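Local coordinates for protein agarase (PDB 6XJ9) that probably hydrolyses agarose, the galactan of red algal cell walls, as a glycoside hydrolase of family GH50 from a marine bacterium, at residues S57-V61 / L201-S205; L244-K248 / R404-Q408; T461-G465 / G523-T528. One frame throughout, in Å; residues are numbered along the deposited sequence.

Interaction 1 (S57-V61 / L201-S205)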
ATOM      1  N   SER A  57      24.371 -23.065   4.354  1.00 63.66           N
ATOM      2  CA  SER A  57      25.511 -22.213   4.670  1.00 60.64           C
ATOM      3  C   SER A  57      25.042 -20.845   5.172  1.00 55.79           C
ATOM      4  O   SER A  57      25.841 -19.921   5.306  1.00 58.44           O
ATOM      5  CB  SER A  57      26.440 -22.075   3.484  1.00 60.63           C
ATOM      6  OG  SER A  57      26.818 -23.345   2.980  1.00 62.66           O
ATOM      7  N   VAL A  58      23.740 -20.728   5.456  1.00 47.43           N
ATOM      8  CA  VAL A  58      23.140 -19.459   5.830  1.00 41.69           C
ATOM      9  C   VAL A  58      22.841 -19.464   7.331  1.00 38.57           C
ATOM     10  O   VAL A  58      22.475 -20.496   7.887  1.00 37.70           O
ATOM     11  CB  VAL A  58      21.885 -19.188   4.977  1.00 42.10           C
ATOM     12  CG1 VAL A  58      21.009 -18.090   5.559  1.00 43.49           C
ATOM     13  CG2 VAL A  58      22.251 -18.878   3.534  1.00 41.23           C
ATOM     14  N   LEU A  59      23.031 -18.314   7.988  1.00 33.17           N
ATOM     15  CA  LEU A  59      22.597 -18.164   9.367  1.00 32.86           C
ATOM     16  C   LEU A  59      21.159 -17.665   9.370  1.00 34.05           C
ATOM     17  O   LEU A  59      20.903 -16.528   8.982  1.00 34.58           O
ATOM     18  CB  LEU A  59      23.497 -17.165  10.095  1.00 31.86           C
ATOM     19  CG  LEU A  59      24.982 -17.518  10.119  1.00 32.70           C
ATOM     20  CD1 LEU A  59      25.801 -16.364  10.666  1.00 31.44           C
ATOM     21  CD2 LEU A  59      25.217 -18.785  10.925  1.00 34.13           C
ATOM     22  N   ASN A  60      20.234 -18.534   9.789  1.00 33.56           N
ATOM     23  CA  ASN A  60      18.852 -18.125   9.973  1.00 33.26           C
ATOM     24  C   ASN A  60      18.676 -17.750  11.440  1.00 31.12           C
ATOM     25  O   ASN A  60      19.018 -18.518  12.335  1.00 29.65           O
ATOM     26  CB  ASN A  60      17.854 -19.143   9.421  1.00 37.78           C
ATOM     27  CG  ASN A  60      18.102 -19.473   7.961  1.00 43.79           C
ATOM     28  OD1 ASN A  60      17.449 -18.929   7.067  1.00 47.63           O
ATOM     29  ND2 ASN A  60      19.052 -20.358   7.705  1.00 45.20           N
ATOM     30  N   VAL A  61      18.212 -16.522  11.660  1.00 28.28           N
ATOM     31  CA  VAL A  61      18.160 -15.932  12.984  1.00 27.96           C
ATOM     32  C   VAL A  61      16.693 -15.639  13.276  1.00 28.46           C
ATOM     33  O   VAL A  61      16.067 -14.890  12.524  1.00 29.08           O
ATOM     34  CB  VAL A  61      19.008 -14.645  13.030  1.00 27.60           C
ATOM     35  CG1 VAL A  61      19.029 -14.027  14.421  1.00 26.34           C
ATOM     36  CG2 VAL A  61      20.426 -14.853  12.507  1.00 27.46           C
ATOM     37  N   LEU A 201      15.716 -13.081  10.274  1.00 24.96           N
ATOM     38  CA  LEU A 201      16.727 -12.581   9.362  1.00 24.74           C
ATOM     39  C   LEU A 201      17.566 -13.754   8.873  1.00 26.52           C
ATOM     40  O   LEU A 201      17.893 -14.659   9.645  1.00 25.23           O
ATOM     41  CB  LEU A 201      17.577 -11.546  10.104  1.00 23.61           C
ATOM     42  CG  LEU A 201      18.592 -10.773   9.265  1.00 23.28           C
ATOM     43  CD1 LEU A 201      17.906  -9.738   8.380  1.00 23.47           C
ATOM     44  CD2 LEU A 201      19.609 -10.108  10.169  1.00 22.65           C
ATOM     45  N   ALA A 202      17.882 -13.725   7.573  1.00 26.02           N
ATOM     46  CA  ALA A 202      18.773 -14.703   6.969  1.00 27.97           C
ATOM     47  C   ALA A 202      20.055 -14.005   6.523  1.00 26.27           C
ATOM     48  O   ALA A 202      20.012 -13.032   5.781  1.00 24.13           O
ATOM     49  CB  ALA A 202      18.071 -15.394   5.818  1.00 26.96           C
ATOM     50  N   ILE A 203      21.197 -14.515   6.995  1.00 27.37           N
ATOM     51  CA  ILE A 203      22.491 -13.924   6.702  1.00 27.87           C
ATOM     52  C   ILE A 203      23.289 -14.882   5.816  1.00 31.21           C
ATOM     53  O   ILE A 203      23.689 -15.958   6.260  1.00 32.47           O
ATOM     54  CB  ILE A 203      23.214 -13.595   8.020  1.00 27.76           C
ATOM     55  CG1 ILE A 203      22.338 -12.724   8.928  1.00 26.55           C
ATOM     56  CG2 ILE A 203      24.579 -12.974   7.753  1.00 26.22           C
ATOM     57  CD1 ILE A 203      22.815 -12.641  10.362  1.00 25.89           C
ATOM     58  N   LYS A 204      23.511 -14.467   4.561  1.00 33.31           N
ATOM     59  CA  LYS A 204      24.191 -15.272   3.555  1.00 34.47           C
ATOM     60  C   LYS A 204      25.698 -15.022   3.599  1.00 34.88           C
ATOM     61  O   LYS A 204      26.470 -15.969   3.466  1.00 37.86           O
ATOM     62  CB  LYS A 204      23.639 -14.983   2.155  1.00 34.73           C
ATOM     63  CG  LYS A 204      24.322 -15.731   1.014  1.00 37.02           C
ATOM     64  CD  LYS A 204      23.626 -15.585  -0.321  1.00 37.08           C
ATOM     65  CE  LYS A 204      22.364 -16.415  -0.412  1.00 38.64           C
ATOM     66  NZ  LYS A 204      21.819 -16.423  -1.789  1.00 41.74           N
ATOM     67  N   SER A 205      26.101 -13.755   3.775  1.00 33.64           N
ATOM     68  CA  SER A 205      27.509 -13.381   3.806  1.00 33.40           C
ATOM     69  C   SER A 205      27.720 -12.015   4.451  1.00 33.71           C
ATOM     70  O   SER A 205      26.836 -11.154   4.447  1.00 32.24           O
ATOM     71  CB  SER A 205      28.152 -13.438   2.436  1.00 34.66           C
ATOM     72  OG  SER A 205      27.879 -12.263   1.693  1.00 35.69           O
TER
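Val-61 and Ile-203 meet diagonally across two antiparallel strands, CG2 of Val-61 lying 3.9 Å from CD1 of Ile-203. The methyl of Ile-203 gets there because CG1 stands anti to the carbonyl carbon (chi1 -54°) and the chain then extends (chi2 165°), which carries CD1 along the sheet from its own partner, Leu-59, to the next valine. Leu-59 itself touches Ile-203 mainly through its stem, with the two CB atoms 4.1 Å apart, while the side chain also packs on Val-52 and Phe-75. Phe-75 also packs on Ile-203, and Ile-73 on Val-61, so this buried face is closed by strand 70-75.

Val-58, Asn-60 and Ala-202 occupy the other face. Val-58 has CG1 anti to the backbone N (chi1 164°), bringing this methyl to 4.0 Å from CB of Ala-202; Tyr-128 packs against both residues. OD1 of Asn-60 comes within 3.8 Å of the same CB, beside the valine methyl.

Beneath the side chains, Leu-59 and Ile-203 exchange two backbone hydrogen bonds (N to O 3.0 Å from Leu-59 to Ile-203 and 2.8 Å in return), as do Val-61 and Leu-201, with Asn-60 and Ala-202 a non-hydrogen-bonded pair between them. Strand 199-210 also pairs with strand 89-97, an antiparallel pattern consistent with the beta-sandwich architecture of carbohydrate-binding-module-like domains such as the one containing these strands.

Interaction 2 (L244-K248 / R404-Q408)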
ATOM      1  N   LEU A 244      -0.240  20.588  -8.971  1.00 27.09           N
ATOM      2  CA  LEU A 244      -0.608  21.142  -7.673  1.00 27.66           C
ATOM      3  C   LEU A 244      -2.058  21.628  -7.725  1.00 29.50           C
ATOM      4  O   LEU A 244      -2.837  21.336  -6.824  1.00 29.13           O
ATOM      5  CB  LEU A 244       0.333  22.301  -7.308  1.00 27.28           C
ATOM      6  CG  LEU A 244       1.834  22.010  -7.196  1.00 26.93           C
ATOM      7  CD1 LEU A 244       2.571  23.213  -6.615  1.00 24.51           C
ATOM      8  CD2 LEU A 244       2.104  20.777  -6.345  1.00 27.04           C
ATOM      9  N   LEU A 245      -2.421  22.346  -8.802  1.00 30.32           N
ATOM     10  CA  LEU A 245      -3.772  22.886  -8.936  1.00 30.73           C
ATOM     11  C   LEU A 245      -4.743  21.724  -9.124  1.00 30.10           C
ATOM     12  O   LEU A 245      -5.825  21.695  -8.538  1.00 29.83           O
ATOM     13  CB  LEU A 245      -3.845  23.845 -10.131  1.00 31.88           C
ATOM     14  CG  LEU A 245      -2.725  24.879 -10.276  1.00 33.28           C
ATOM     15  CD1 LEU A 245      -3.024  25.824 -11.435  1.00 34.87           C
ATOM     16  CD2 LEU A 245      -2.522  25.674  -8.998  1.00 34.75           C
ATOM     17  N   SER A 246      -4.321  20.776  -9.968  1.00 28.91           N
ATOM     18  CA  SER A 246      -4.962  19.492 -10.193  1.00 29.32           C
ATOM     19  C   SER A 246      -5.234  18.787  -8.860  1.00 29.99           C
ATOM     20  O   SER A 246      -6.359  18.355  -8.588  1.00 30.07           O
ATOM     21  CB  SER A 246      -4.062  18.674 -11.090  1.00 29.78           C
ATOM     22  OG  SER A 246      -4.649  17.434 -11.408  1.00 32.87           O
ATOM     23  N   ASP A 247      -4.190  18.674  -8.024  1.00 29.23           N
ATOM     24  CA  ASP A 247      -4.288  18.029  -6.720  1.00 27.06           C
ATOM     25  C   ASP A 247      -5.401  18.671  -5.888  1.00 25.58           C
ATOM     26  O   ASP A 247      -6.235  17.968  -5.332  1.00 25.55           O
ATOM     27  CB  ASP A 247      -2.959  18.068  -5.955  1.00 26.80           C
ATOM     28  CG  ASP A 247      -1.827  17.217  -6.528  1.00 26.87           C
ATOM     29  OD1 ASP A 247      -2.104  16.266  -7.276  1.00 25.76           O
ATOM     30  OD2 ASP A 247      -0.661  17.541  -6.233  1.00 26.06           O
ATOM     31  N   LYS A 248      -5.404  20.006  -5.817  1.00 26.83           N
ATOM     32  CA  LYS A 248      -6.326  20.775  -4.988  1.00 28.15           C
ATOM     33  C   LYS A 248      -7.781  20.523  -5.385  1.00 30.10           C
ATOM     34  O   LYS A 248      -8.617  20.262  -4.523  1.00 28.32           O
ATOM     35  CB  LYS A 248      -5.980  22.262  -5.064  1.00 28.24           C
ATOM     36  CG  LYS A 248      -6.961  23.196  -4.370  1.00 27.99           C
ATOM     37  CD  LYS A 248      -6.502  24.628  -4.403  1.00 28.22           C
ATOM     38  CE  LYS A 248      -6.631  25.244  -5.778  1.00 29.08           C
ATOM     39  NZ  LYS A 248      -6.117  26.634  -5.795  1.00 29.76           N
ATOM     40  N   ARG A 404       2.019  28.475  -4.476  1.00 25.89           N
ATOM     41  CA  ARG A 404       1.813  28.002  -5.837  1.00 26.75           C
ATOM     42  C   ARG A 404       0.440  27.335  -5.942  1.00 26.14           C
ATOM     43  O   ARG A 404      -0.264  27.498  -6.936  1.00 26.61           O
ATOM     44  CB  ARG A 404       2.936  27.043  -6.253  1.00 28.31           C
ATOM     45  CG  ARG A 404       4.226  27.732  -6.684  1.00 30.38           C
ATOM     46  CD  ARG A 404       5.168  26.808  -7.444  1.00 32.93           C
ATOM     47  NE  ARG A 404       6.072  26.190  -6.501  1.00 35.71           N
ATOM     48  CZ  ARG A 404       7.402  26.145  -6.568  1.00 36.39           C
ATOM     49  NH1 ARG A 404       8.067  26.650  -7.597  1.00 34.64           N
ATOM     50  NH2 ARG A 404       8.063  25.553  -5.589  1.00 32.58           N
ATOM     51  N   LYS A 405       0.061  26.603  -4.889  1.00 23.91           N
ATOM     52  CA  LYS A 405      -1.088  25.713  -4.941  1.00 24.66           C
ATOM     53  C   LYS A 405      -2.372  26.481  -4.627  1.00 24.46           C
ATOM     54  O   LYS A 405      -3.406  26.217  -5.239  1.00 24.85           O
ATOM     55  CB  LYS A 405      -0.918  24.548  -3.958  1.00 22.05           C
ATOM     56  CG  LYS A 405      -1.984  23.465  -4.025  1.00 23.22           C
ATOM     57  CD  LYS A 405      -1.589  22.269  -3.178  1.00 23.18           C
ATOM     58  CE  LYS A 405      -2.624  21.167  -3.144  1.00 22.94           C
ATOM     59  NZ  LYS A 405      -2.117  20.011  -2.363  1.00 20.20           N
ATOM     60  N   TYR A 406      -2.285  27.395  -3.656  1.00 24.43           N
ATOM     61  CA  TYR A 406      -3.460  27.977  -3.025  1.00 25.55           C
ATOM     62  C   TYR A 406      -3.434  29.497  -3.131  1.00 25.21           C
ATOM     63  O   TYR A 406      -4.319  30.176  -2.614  1.00 26.96           O
ATOM     64  CB  TYR A 406      -3.470  27.654  -1.527  1.00 24.51           C
ATOM     65  CG  TYR A 406      -3.616  26.198  -1.148  1.00 23.37           C
ATOM     66  CD1 TYR A 406      -4.797  25.513  -1.372  1.00 22.90           C
ATOM     67  CD2 TYR A 406      -2.588  25.518  -0.509  1.00 23.61           C
ATOM     68  CE1 TYR A 406      -4.942  24.180  -1.012  1.00 23.33           C
ATOM     69  CE2 TYR A 406      -2.720  24.186  -0.135  1.00 23.33           C
ATOM     70  CZ  TYR A 406      -3.903  23.514  -0.381  1.00 23.27           C
ATOM     71  OH  TYR A 406      -4.047  22.203  -0.017  1.00 22.65           O
ATOM     72  N   GLY A 407      -2.391  30.036  -3.758  1.00 26.84           N
ATOM     73  CA  GLY A 407      -2.189  31.478  -3.713  1.00 30.31           C
ATOM     74  C   GLY A 407      -2.450  32.167  -5.052  1.00 33.27           C
ATOM     75  O   GLY A 407      -2.076  33.327  -5.217  1.00 34.17           O
ATOM     76  N   GLN A 408      -3.074  31.445  -5.995  1.00 35.27           N
ATOM     77  CA  GLN A 408      -3.358  31.972  -7.324  1.00 40.48           C
ATOM     78  C   GLN A 408      -4.273  33.180  -7.175  1.00 40.34           C
ATOM     79  O   GLN A 408      -5.187  33.154  -6.357  1.00 39.68           O
ATOM     80  CB  GLN A 408      -4.138  30.971  -8.182  1.00 40.80           C
ATOM     81  CG  GLN A 408      -3.474  29.613  -8.340  1.00 45.19           C
ATOM     82  CD  GLN A 408      -3.933  28.641  -7.280  1.00 47.54           C
ATOM     83  OE1 GLN A 408      -4.123  28.993  -6.115  1.00 44.65           O
ATOM     84  NE2 GLN A 408      -4.117  27.396  -7.684  1.00 49.60           N
TER
HETATM   85  O   HOH W   1      -0.423  19.095  -4.157  1.00 24.12           O
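Leu-244 and Lys-405 bring the backbones of two helices to within 5.3 Å, CA to CA. Residues 244-248 lie inside helix 242-252, whereas 404-406 form the last turn of helix 397-406, Gly-407 being the first residue beyond it to depart from helical backbone angles. Near this helix end the carbonyl of Lys-405 is gripped by a side chain: NZ of Lys-248 donates to its O at 2.8 Å, approaching in the carbonyl plane with a C=O...N angle of 152°. The bend of the Lys-248 chain at chi3 (73°) turns the ammonium group to this oxygen. On the way, its CD passes the Tyr-406 ring obliquely, 3.6 Å from CD1, the two side chains running past each other in opposite directions.

Lys-405 travels the other way, extended throughout, with CG 3.6 Å from the Leu-244 carbonyl O and CE 4.0 Å from CB of Lys-248. The same CG sits over the centre of one face of its neighbour's ring, Tyr-406. One water links the charged ends, giving a hydrogen bond to OD2 of Asp-247 and accepting one from NZ of Lys-405, each 2.6 Å long. Direct salt bridges lie beyond, from Lys-405 to Asp-741 and from Asp-247 to Arg-742; Tyr-406 OH also bonds Asp-741. Apolar packing is lighter: CD1 of Leu-244 lies 3.9 Å from CB of Arg-404, whose guanidinium reaches the Glu-225 carbonyl. The contact is a helix-helix junction in which a lysine of one helix donates to a carbonyl in the last turn of the other, with a charged network around it.

Interaction 3 (T461-G465 / G523-T528)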
ATOM      1  N   THR A 461      20.341  27.878  37.166  1.00 24.31           N
ATOM      2  CA  THR A 461      20.234  26.584  36.514  1.00 25.39           C
ATOM      3  C   THR A 461      21.004  25.524  37.295  1.00 25.86           C
ATOM      4  O   THR A 461      21.840  25.849  38.139  1.00 26.30           O
ATOM      5  CB  THR A 461      20.706  26.677  35.062  1.00 25.84           C
ATOM      6  OG1 THR A 461      22.093  27.037  35.088  1.00 27.60           O
ATOM      7  CG2 THR A 461      19.899  27.678  34.265  1.00 25.49           C
ATOM      8  N   VAL A 462      20.664  24.260  37.024  1.00 25.61           N
ATOM      9  CA  VAL A 462      21.397  23.108  37.518  1.00 24.43           C
ATOM     10  C   VAL A 462      21.829  22.288  36.310  1.00 25.84           C
ATOM     11  O   VAL A 462      21.297  22.458  35.212  1.00 25.22           O
ATOM     12  CB  VAL A 462      20.577  22.255  38.507  1.00 23.27           C
ATOM     13  CG1 VAL A 462      20.516  22.878  39.894  1.00 21.18           C
ATOM     14  CG2 VAL A 462      19.195  21.876  37.985  1.00 20.97           C
ATOM     15  N   SER A 463      22.801  21.404  36.524  1.00 28.03           N
ATOM     16  CA  SER A 463      23.310  20.609  35.423  1.00 32.59           C
ATOM     17  C   SER A 463      23.348  19.141  35.823  1.00 35.28           C
ATOM     18  O   SER A 463      23.362  18.820  37.009  1.00 34.51           O
ATOM     19  CB  SER A 463      24.665  21.089  34.995  1.00 33.49           C
ATOM     20  OG  SER A 463      25.251  20.167  34.089  1.00 35.49           O
ATOM     21  N   SER A 464      23.370  18.266  34.814  1.00 40.03           N
ATOM     22  CA  SER A 464      23.529  16.840  35.042  1.00 46.26           C
ATOM     23  C   SER A 464      25.006  16.504  35.244  1.00 51.90           C
ATOM     24  O   SER A 464      25.339  15.425  35.728  1.00 54.79           O
ATOM     25  CB  SER A 464      22.944  16.056  33.906  1.00 46.54           C
ATOM     26  OG  SER A 464      23.544  16.453  32.682  1.00 48.10           O
ATOM     27  N   GLY A 465      25.887  17.437  34.862  1.00 54.30           N
ATOM     28  CA  GLY A 465      27.322  17.206  34.889  1.00 58.43           C
ATOM     29  C   GLY A 465      27.838  16.668  33.555  1.00 62.45           C
ATOM     30  O   GLY A 465      28.997  16.263  33.460  1.00 60.09           O
ATOM     31  N   GLY A 523      22.422  12.432  37.679  1.00 20.97           N
ATOM     32  CA  GLY A 523      23.353  13.493  37.314  1.00 21.59           C
ATOM     33  C   GLY A 523      23.037  14.840  37.967  1.00 22.57           C
ATOM     34  O   GLY A 523      23.937  15.519  38.459  1.00 23.49           O
ATOM     35  N   ILE A 524      21.753  15.222  37.966  1.00 22.99           N
ATOM     36  CA  ILE A 524      21.313  16.497  38.512  1.00 23.84           C
ATOM     37  C   ILE A 524      21.656  16.540  40.000  1.00 24.03           C
ATOM     38  O   ILE A 524      22.056  17.579  40.516  1.00 26.45           O
ATOM     39  CB  ILE A 524      19.803  16.699  38.286  1.00 24.77           C
ATOM     40  CG1 ILE A 524      19.436  16.821  36.804  1.00 25.24           C
ATOM     41  CG2 ILE A 524      19.288  17.888  39.104  1.00 26.81           C
ATOM     42  CD1 ILE A 524      19.895  18.116  36.167  1.00 29.48           C
ATOM     43  N   VAL A 525      21.454  15.407  40.677  1.00 23.11           N
ATOM     44  CA  VAL A 525      21.680  15.284  42.110  1.00 23.26           C
ATOM     45  C   VAL A 525      23.185  15.357  42.360  1.00 23.26           C
ATOM     46  O   VAL A 525      23.641  16.216  43.105  1.00 23.94           O
ATOM     47  CB  VAL A 525      21.075  13.981  42.665  1.00 21.93           C
ATOM     48  CG1 VAL A 525      21.601  13.646  44.055  1.00 22.43           C
ATOM     49  CG2 VAL A 525      19.550  14.021  42.674  1.00 22.12           C
ATOM     50  N   ILE A 526      23.940  14.466  41.702  1.00 24.44           N
ATOM     51  CA  ILE A 526      25.378  14.381  41.893  1.00 24.88           C
ATOM     52  C   ILE A 526      25.998  15.762  41.695  1.00 26.18           C
ATOM     53  O   ILE A 526      26.636  16.288  42.605  1.00 27.57           O
ATOM     54  CB  ILE A 526      25.994  13.298  40.986  1.00 25.36           C
ATOM     55  CG1 ILE A 526      25.539  11.901  41.422  1.00 24.37           C
ATOM     56  CG2 ILE A 526      27.516  13.408  40.966  1.00 25.80           C
ATOM     57  CD1 ILE A 526      25.551  10.872  40.323  1.00 24.76           C
ATOM     58  N   ASN A 527      25.776  16.360  40.522  1.00 25.46           N
ATOM     59  CA  ASN A 527      26.398  17.631  40.174  1.00 26.52           C
ATOM     60  C   ASN A 527      25.978  18.743  41.135  1.00 26.54           C
ATOM     61  O   ASN A 527      26.779  19.607  41.483  1.00 27.03           O
ATOM     62  CB  ASN A 527      26.060  18.051  38.740  1.00 27.07           C
ATOM     63  CG  ASN A 527      26.780  19.313  38.327  1.00 29.73           C
ATOM     64  OD1 ASN A 527      26.251  20.414  38.488  1.00 28.91           O
ATOM     65  ND2 ASN A 527      27.996  19.160  37.820  1.00 29.00           N
ATOM     66  N   THR A 528      24.703  18.757  41.535  1.00 24.17           N
ATOM     67  CA  THR A 528      24.213  19.828  42.386  1.00 23.74           C
ATOM     68  C   THR A 528      24.793  19.701  43.798  1.00 25.48           C
ATOM     69  O   THR A 528      25.079  20.716  44.430  1.00 26.00           O
ATOM     70  CB  THR A 528      22.680  19.906  42.346  1.00 22.73           C
ATOM     71  OG1 THR A 528      22.258  20.151  41.000  1.00 21.51           O
ATOM     72  CG2 THR A 528      22.125  20.989  43.242  1.00 22.96           C
TER
HETATM   73  O   HOH W   2      23.827  21.633  39.249  1.00 22.09           O
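Val-462 and Ser-463, of strand 461-463 in the two-stranded antiparallel pair with 471-473, pack across helix 523-528 at 106°, and the chain then leaves through an ST turn in which Gly-465 N donates to OG of Ser-463 at 2.9 Å. No direct hydrogen bond of the usual kind joins the two segments.

Apolar packing joins CG2 of Val-462 to CG2 of Ile-524 at 4.1 Å, the side chains crossing at about a right angle. Met-472 of the partner strand touches both Val-462 and Ile-524. CG1 of the valine makes a van der Waals contact with a hydroxyl oxygen, OG1 of Thr-528, at 3.4 Å.

The backbones also pack closely: the Ser-463 carbonyl O receives a nearly straight CA-H...O contact from Ile-524 (3.4 Å, 168° at the hydrogen). Gly-523 sits against Ser-464, where a CB would run into the serine O.

Polar bridging depends on one water, which accepts from Ser-463 N and donates to OD1 of Asn-527 and OG1 of Thr-528. CB of Asn-527 lies 3.3 Å from Ser-463 O; the amide, turned away from the backbone N (chi1 -176°), brings ND2 to 3.6 Å from CA of Gly-465. Replacing this asparagine by an alanine would probably cost the water one of its acceptors and open a gap beside Gly-465. The threonine hydroxyl is also anchored within its own helix: OG1 of Thr-528 donates to the Ile-524 O at 2.6 Å, in the carbonyl plane.

The three contacts are far apart, with centres 47 to 52 Å from one another, and share no helix or strand. All are partly buried. Interaction 1 lies within the carbohydrate-binding-module-like region and joins neighbouring strands directly, so regular backbone bonding dominates and an apolar face is sealed inward. Interactions 2 and 3 lie on opposite sides of the chain's centre and rely more on side chains and water. Charge governs interaction 2, where lysines serve a helix end and acidic partners; interaction 3 is neutral, a strand and turn resting on a helix. Strand 199-210 and helix 242-252 follow each other in sequence, leading from interaction 1 to interaction 2.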